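Local coordinates for putative NTP pyrophosphohydrolase (Exiguobacterium sibiricum 255-15, PDB 3NL9) that probably hydrolyses nucleoside triphosphates to monophosphates and pyrophosphate, as an all-helical member of the MazG-like NTP pyrophosphohydrolase superfamily, at the interface of chains A and B. Residues are numbered along the deposited sequence; one frame, centred on the assembly and turned at random. Chains: chain A/B, putative NTP pyrophosphohydrolase.

Contact 1: the interface of chains A and B. Residues chain A 15, 21, 33, 37; chain B 107, 110-111.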
loop_
_atom_site.group_PDB
_atom_site.type_symbol
_atom_site.label_atom_id
_atom_site.label_comp_id
_atom_site.label_asym_id
_atom_site.label_seq_id
_atom_site.Cartn_x
_atom_site.Cartn_y
_atom_site.Cartn_z
ATOM N N HIS A 15 12.098 -6.514 -10.081
ATOM C CA HIS A 15 11.532 -6.352 -11.428
ATOM C C HIS A 15 12.485 -6.652 -12.580
ATOM O O HIS A 15 12.087 -7.368 -13.526
ATOM C CB HIS A 15 10.875 -4.968 -11.622
ATOM C CG HIS A 15 9.505 -4.849 -11.010
ATOM N ND1 HIS A 15 8.440 -4.290 -11.687
ATOM C CD2 HIS A 15 9.035 -5.184 -9.781
ATOM C CE1 HIS A 15 7.372 -4.298 -10.908
ATOM N NE2 HIS A 15 7.703 -4.836 -9.746
ATOM N N PRO A 21 7.779 -5.311 -15.629
ATOM C CA PRO A 21 7.945 -3.989 -16.212
ATOM C C PRO A 21 8.638 -3.022 -15.288
ATOM O O PRO A 21 8.444 -3.066 -14.056
ATOM C CB PRO A 21 6.491 -3.526 -16.491
ATOM C CG PRO A 21 5.703 -4.798 -16.624
ATOM C CD PRO A 21 6.362 -5.765 -15.676
ATOM N N ARG A 33 -2.872 -2.324 -17.155
ATOM C CA ARG A 33 -1.822 -2.681 -16.220
ATOM C C ARG A 33 -2.081 -2.161 -14.802
ATOM O O ARG A 33 -1.859 -2.872 -13.819
ATOM C CB ARG A 33 -0.480 -2.140 -16.725
ATOM C CG ARG A 33 0.718 -2.592 -15.903
ATOM C CD ARG A 33 0.935 -4.082 -16.060
ATOM N NE ARG A 33 1.943 -4.533 -15.137
ATOM C CZ ARG A 33 2.265 -5.800 -14.928
ATOM N NH1 ARG A 33 1.658 -6.782 -15.598
ATOM N NH2 ARG A 33 3.211 -6.076 -14.043
ATOM N N ARG A 37 -2.338 -4.152 -10.957
ATOM C CA ARG A 37 -1.580 -3.738 -9.794
ATOM C C ARG A 37 -2.469 -3.378 -8.652
ATOM O O ARG A 37 -2.183 -3.759 -7.527
ATOM C CB ARG A 37 -0.609 -2.618 -10.152
ATOM C CG ARG A 37 0.462 -3.126 -11.188
ATOM C CD ARG A 37 1.766 -2.466 -11.039
ATOM N NE ARG A 37 2.325 -2.770 -9.732
ATOM C CZ ARG A 37 3.082 -3.826 -9.430
ATOM N NH1 ARG A 37 3.447 -4.737 -10.352
ATOM N NH2 ARG A 37 3.478 -3.958 -8.181
ATOM N N GLY B 107 6.278 -1.664 -6.257
ATOM C CA GLY B 107 6.345 -2.124 -7.656
ATOM C C GLY B 107 5.596 -1.235 -8.625
ATOM O O GLY B 107 5.997 -1.072 -9.784
ATOM N N VAL B 110 7.868 1.491 -9.252
ATOM C CA VAL B 110 8.871 1.022 -10.252
ATOM C C VAL B 110 8.261 1.063 -11.663
ATOM O O VAL B 110 8.921 1.459 -12.645
ATOM C CB VAL B 110 9.385 -0.412 -9.927
ATOM C CG1 VAL B 110 10.119 -1.119 -11.164
ATOM C CG2 VAL B 110 10.246 -0.390 -8.641
ATOM N N GLU B 111 7.017 0.636 -11.794
ATOM C CA GLU B 111 6.412 0.567 -13.132
ATOM C C GLU B 111 6.143 1.963 -13.677
ATOM O O GLU B 111 6.172 2.152 -14.865
ATOM C CB GLU B 111 5.137 -0.276 -13.126
ATOM C CG GLU B 111 5.428 -1.713 -12.821
ATOM C CD GLU B 111 4.449 -2.695 -13.396
ATOM O OE1 GLU B 111 3.736 -2.387 -14.399
ATOM O OE2 GLU B 111 4.447 -3.812 -12.844
#
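B:Glu111 reaches from chain B between A:Arg33 and A:Arg37 of chain A, and its carboxylate is the polar centre of the contact. A:Arg33 grips it side-on with two nitrogens. NE of A:Arg33 donates to OE1 of B:Glu111 at 2.9 Å. NH2 of A:Arg33 forms a salt bridge with OE2 of B:Glu111 at 2.8 Å, through a nearly straight hydrogen bond. Both carboxylate oxygens use their syn lone pairs, and the guanidinium and carboxylate planes lie only 23° apart, a geometry that fixes the rotation of the acid. A bend in the arginine chain at chi2 (67°) turns this edge of the guanidinium towards the glutamate.

A second salt bridge joins A:Arg37 NH1 to OE2 of B:Glu111, also at 2.8 Å, but this hydrogen bond is strongly bent and comes from above the carboxylate plane. OE2 therefore accepts from both arginines, and the paired positive charges would be expected to favour the ionised acid. The A:Arg37 guanidinium in turn lays one face over the backbone of B:Gly107, where NH2 of A:Arg37 comes within 3.4 Å of the B:Gly107 CA.

Apolar and ring contacts flank the charged group. A:Pro21 runs alongside B:Glu111 and also covers one face of the A:Arg33 guanidinium towards its rim. CG1 of B:Val110 sits over the face of the A:His15 imidazole, 4.0 Å from the ring centroid. CE1 of A:His15 approaches CG of B:Glu111 at 3.8 Å. Within chain A, ND1 of A:His15 donates to the carbonyl O of A:Pro21 at 2.7 Å, close to the ring plane, which probably helps hold the imidazole in place against B:Val110.

The chain B residues come from the C-terminal part of helix 87-112. It meets helix 31-52, helix 7-17 and the following loop of chain A in this two-fold interface.

Contact 2: the interface of chains A and B. Residues chain A 26-27, 91-92, 95; chain B 112, 114, 163.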
loop_
_atom_site.group_PDB
_atom_site.type_symbol
_atom_site.label_atom_id
_atom_site.label_comp_id
_atom_site.label_asym_id
_atom_site.label_seq_id
_atom_site.Cartn_x
_atom_site.Cartn_y
_atom_site.Cartn_z
ATOM N N PRO A 26 10.092 8.560 -15.820
ATOM C CA PRO A 26 8.715 8.632 -15.335
ATOM C C PRO A 26 7.705 8.482 -16.482
ATOM O O PRO A 26 7.782 9.203 -17.472
ATOM C CB PRO A 26 8.658 10.012 -14.676
ATOM C CG PRO A 26 10.078 10.245 -14.234
ATOM C CD PRO A 26 10.898 9.697 -15.338
ATOM N N THR A 27 6.803 7.512 -16.347
ATOM C CA THR A 27 5.844 7.142 -17.397
ATOM C C THR A 27 4.513 6.744 -16.753
ATOM O O THR A 27 4.500 5.898 -15.884
ATOM C CB THR A 27 6.340 5.937 -18.212
ATOM O OG1 THR A 27 7.571 6.249 -18.889
ATOM C CG2 THR A 27 5.294 5.532 -19.247
ATOM N N LEU A 91 0.136 10.532 -14.898
ATOM C CA LEU A 91 1.315 10.153 -14.078
ATOM C C LEU A 91 1.294 10.854 -12.723
ATOM O O LEU A 91 1.539 10.254 -11.667
ATOM C CB LEU A 91 2.620 10.499 -14.832
ATOM C CG LEU A 91 3.970 10.222 -14.162
ATOM C CD1 LEU A 91 4.152 8.703 -13.877
ATOM C CD2 LEU A 91 5.108 10.793 -15.018
ATOM N N VAL A 92 0.974 12.141 -12.764
ATOM C CA VAL A 92 0.956 12.935 -11.550
ATOM C C VAL A 92 -0.099 12.396 -10.593
ATOM O O VAL A 92 0.181 12.202 -9.409
ATOM C CB VAL A 92 0.723 14.410 -11.878
ATOM C CG1 VAL A 92 0.462 15.222 -10.637
ATOM C CG2 VAL A 92 1.896 14.935 -12.670
ATOM N N GLY A 95 1.034 8.993 -9.108
ATOM C CA GLY A 95 2.071 9.235 -8.107
ATOM C C GLY A 95 1.459 9.756 -6.833
ATOM O O GLY A 95 1.815 9.312 -5.741
ATOM N N ALA B 112 5.901 2.921 -12.785
ATOM C CA ALA B 112 5.699 4.325 -13.150
ATOM C C ALA B 112 7.038 5.033 -13.389
ATOM O O ALA B 112 7.062 6.122 -13.952
ATOM C CB ALA B 112 4.941 5.043 -12.034
ATOM N N LEU B 114 8.826 6.313 -10.975
ATOM C CA LEU B 114 8.871 7.396 -9.999
ATOM C C LEU B 114 9.534 6.938 -8.711
ATOM O O LEU B 114 9.178 5.878 -8.138
ATOM C CB LEU B 114 7.469 7.914 -9.654
ATOM C CG LEU B 114 6.714 8.830 -10.604
ATOM C CD1 LEU B 114 5.274 8.951 -10.071
ATOM C CD2 LEU B 114 7.391 10.193 -10.757
ATOM N N VAL B 163 7.202 15.522 -9.632
ATOM C CA VAL B 163 7.082 14.631 -10.774
ATOM C C VAL B 163 7.817 15.244 -11.974
ATOM O O VAL B 163 8.647 14.565 -12.557
ATOM C CB VAL B 163 5.613 14.254 -11.102
ATOM C CG1 VAL B 163 5.536 13.404 -12.358
ATOM C CG2 VAL B 163 4.977 13.475 -9.945
#
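B:Val163, A:Leu91 and B:Leu114 bury the most surface in this mainly apolar contact. B:Val163, on helix 156-170, uses CG1 to touch two neighbouring residues of helix 87-112 in chain A. CG1 of B:Val163 lies 3.8 Å from CD2 of A:Leu91. The same B:Val163 CG1 is 4.0 Å from CG2 of A:Val92. With its CG1 opposite the backbone nitrogen (chi1 176°), the valine sends that branch towards both partners, while CG2 of A:Val92 is the branch that answers from the other chain.

A:Leu91 divides its two methyls between separate parts of chain B. CD2 faces the valine, whereas CD1 of A:Leu91 packs against CD1 of B:Leu114 at 4.0 Å and also approaches the carbonyl oxygen of B:Ala112. The leucine side chain thereby spans the distance between helix 156-170 and the segment that leaves helix 87-112 of the partner.

B:Leu114 follows that helix and directs its own methyls to different partners. CD1 of B:Leu114 rests on the backbone of A:Gly95, 3.8 Å from the A:Gly95 CA. At A:Gly95 the leucine methyl lies directly against the helix backbone. CD2 of B:Leu114 points instead towards the ring of A:Pro26, meeting CB of A:Pro26 at 4.1 Å.

At the border of the apolar patch, the backbone N of A:Thr27 donates a hydrogen bond to the carbonyl O of B:Ala112 at 2.8 Å. The neighbouring A:Pro26 also lies against this oxygen through its CA. An acceptor at the last residue of helix 87-112 is thus satisfied by a loop of the other subunit.

Together the apolar packing and this backbone bond tie the C-terminal end of helix 87-112 and helix 156-170 to the opposite chain, and probably help hold the two subunits together as a dimer.

The centres of the C-alpha atoms of contact 1 and contact 2 lie about 12 Å apart. The contacts are connected in chain B by the end of helix 87-112: B:Glu111 belongs to contact 1, and the next residue, B:Ala112, to contact 2. In contact 2 the same helix of chain A also takes part, so helix 87-112 of both chains lines the interface. Contact 1 supplies charged anchoring and contact 2 largely apolar packing. Two-fold symmetry repeats both with the chains exchanged, so each patch occurs twice across the interface, consistent with a dimer, although the structure alone does not establish the state in solution.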